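Long-range contact in 5-ketofructose reductase (Gluconobacter sp., PDB 7COK), which probably reduces 5-ketofructose with a nicotinamide cofactor, as a member of a novel class of the shikimate dehydrogenase family: residues A[62-67]-A[92-97]. Sequence-based numbering, arbitrary orientation.
Sequences WVGFNC and VNCVAI
F65 and V95 form a hydrogen-bonded pair where strands 64-67 and 94-97 run antiparallel in the mixed sheet of the shikimate dehydrogenase-type substrate-binding domain. Their backbones bond both ways: F65 N reaches V95 O at 2.9 Å. V95 N returns to F65 O at 2.8 Å. The F65 side chain has CG between its backbone N and carbonyl carbon (chi1 58°), which lays the ring beside V95 on the sheet face next to helix 50-59. CH-pi contact is supported by V95 CB lying 3.8 Å from the ring centroid, 16° off the normal. Both methyls lean on the rim, V95 CG2 meeting F65 CE1 at 3.6 Å and CG1 meeting CZ. I97 CD1 comes crosswise to the ring's edge, 4.0 Å from F65 CE2. Replacing F65 with an alanine would probably open a gap beside V95, where the ring lay, and strip I97 CD1 of its aromatic neighbour. On the opposite face, N66 directs its carboxamide toward N93 and C94, which both face H105 in a classic beta bulge, while OD1 bonds to Y40 OH. N93 O there accepts two donors: C67 N, well above the carbonyl plane, and N66 ND2, at 3.1 Å and only 19° out of that plane.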
loop_
_atom_site.group_PDB
_atom_site.type_symbol
_atom_site.label_atom_id
_atom_site.label_comp_id
_atom_site.label_asym_id
_atom_site.label_seq_id
_atom_site.Cartn_x
_atom_site.Cartn_y
_atom_site.Cartn_z
ATOM N N TRP A 62 0.217 -6.345 -6.389
ATOM C CA TRP A 62 1.596 -5.944 -6.144
ATOM C C TRP A 62 2.568 -6.626 -7.110
ATOM O O TRP A 62 2.273 -7.713 -7.638
ATOM C CB TRP A 62 1.988 -6.310 -4.722
ATOM C CG TRP A 62 1.239 -5.608 -3.585
ATOM C CD1 TRP A 62 -0.030 -5.078 -3.609
ATOM C CD2 TRP A 62 1.710 -5.457 -2.249
ATOM N NE1 TRP A 62 -0.358 -4.558 -2.377
ATOM C CE2 TRP A 62 0.672 -4.799 -1.512
ATOM C CE3 TRP A 62 2.910 -5.800 -1.586
ATOM C CZ2 TRP A 62 0.795 -4.479 -0.139
ATOM C CZ3 TRP A 62 3.038 -5.479 -0.218
ATOM C CH2 TRP A 62 1.975 -4.824 0.491
ATOM N N VAL A 63 3.729 -6.022 -7.310
ATOM C CA VAL A 63 4.752 -6.621 -8.170
ATOM C C VAL A 63 5.858 -7.302 -7.385
ATOM O O VAL A 63 6.687 -8.029 -7.946
ATOM C CB VAL A 63 5.335 -5.630 -9.206
ATOM C CG1 VAL A 63 4.208 -5.050 -10.064
ATOM C CG2 VAL A 63 6.102 -4.532 -8.506
ATOM N N GLY A 64 5.876 -7.066 -6.079
ATOM C CA GLY A 64 6.882 -7.651 -5.216
ATOM C C GLY A 64 6.705 -7.248 -3.783
ATOM O O GLY A 64 5.971 -6.310 -3.484
ATOM N N PHE A 65 7.386 -7.977 -2.901
ATOM C CA PHE A 65 7.442 -7.601 -1.496
ATOM C C PHE A 65 8.663 -8.206 -0.834
ATOM O O PHE A 65 9.173 -9.198 -1.314
ATOM C CB PHE A 65 6.159 -8.013 -0.747
ATOM C CG PHE A 65 5.845 -9.490 -0.796
ATOM C CD1 PHE A 65 6.343 -10.368 0.187
ATOM C CD2 PHE A 65 5.020 -9.999 -1.806
ATOM C CE1 PHE A 65 6.020 -11.739 0.146
ATOM C CE2 PHE A 65 4.676 -11.366 -1.830
ATOM C CZ PHE A 65 5.185 -12.232 -0.865
ATOM N N ASN A 66 9.128 -7.570 0.243
ATOM C CA ASN A 66 10.115 -8.153 1.159
ATOM C C ASN A 66 9.477 -8.878 2.300
ATOM O O ASN A 66 8.343 -8.573 2.693
ATOM C CB ASN A 66 10.996 -7.043 1.737
ATOM C CG ASN A 66 11.843 -6.376 0.681
ATOM O OD1 ASN A 66 11.825 -5.152 0.555
ATOM N ND2 ASN A 66 12.534 -7.176 -0.128
ATOM N N CYS A 67 10.234 -9.836 2.825
ATOM C CA CYS A 67 9.933 -10.450 4.111
ATOM C C CYS A 67 11.115 -10.231 5.023
ATOM O O CYS A 67 12.273 -10.402 4.618
ATOM C CB CYS A 67 9.748 -11.940 3.947
ATOM S SG CYS A 67 8.240 -12.381 3.098
ATOM N N VAL A 92 14.055 -16.722 2.353
ATOM C CA VAL A 92 13.713 -15.754 1.318
ATOM C C VAL A 92 13.354 -14.412 1.977
ATOM O O VAL A 92 12.579 -14.348 2.944
ATOM C CB VAL A 92 12.508 -16.278 0.491
ATOM C CG1 VAL A 92 11.825 -15.141 -0.267
ATOM C CG2 VAL A 92 12.948 -17.337 -0.496
ATOM N N ASN A 93 13.909 -13.334 1.435
ATOM C CA ASN A 93 13.597 -12.001 1.908
ATOM C C ASN A 93 13.054 -11.095 0.803
ATOM O O ASN A 93 12.717 -9.974 1.103
ATOM C CB ASN A 93 14.824 -11.339 2.539
ATOM C CG ASN A 93 15.881 -10.995 1.505
ATOM O OD1 ASN A 93 16.432 -11.874 0.868
ATOM N ND2 ASN A 93 16.155 -9.721 1.332
ATOM N N CYS A 94 13.005 -11.562 -0.448
ATOM C CA CYS A 94 12.570 -10.744 -1.573
ATOM C C CYS A 94 11.770 -11.612 -2.518
ATOM O O CYS A 94 12.296 -12.583 -3.093
ATOM C CB CYS A 94 13.789 -10.190 -2.285
ATOM S SG CYS A 94 13.407 -9.170 -3.751
ATOM N N VAL A 95 10.501 -11.272 -2.658
ATOM C CA VAL A 95 9.574 -12.036 -3.500
ATOM C C VAL A 95 9.155 -11.182 -4.675
ATOM O O VAL A 95 8.752 -10.046 -4.497
ATOM C CB VAL A 95 8.326 -12.518 -2.700
ATOM C CG1 VAL A 95 7.322 -13.259 -3.614
ATOM C CG2 VAL A 95 8.752 -13.409 -1.538
ATOM N N ALA A 96 9.243 -11.735 -5.879
ATOM C CA ALA A 96 8.695 -11.105 -7.064
ATOM C C ALA A 96 7.387 -11.777 -7.401
ATOM O O ALA A 96 7.255 -12.997 -7.210
ATOM C CB ALA A 96 9.642 -11.257 -8.236
ATOM N N ILE A 97 6.425 -10.980 -7.867
ATOM C CA ILE A 97 5.145 -11.444 -8.369
ATOM C C ILE A 97 5.128 -11.175 -9.876
ATOM O O ILE A 97 5.118 -10.018 -10.326
ATOM C CB ILE A 97 3.918 -10.811 -7.658
ATOM C CG1 ILE A 97 4.093 -10.845 -6.126
ATOM C CG2 ILE A 97 2.635 -11.517 -8.095
ATOM C CD1 ILE A 97 2.948 -10.249 -5.315
#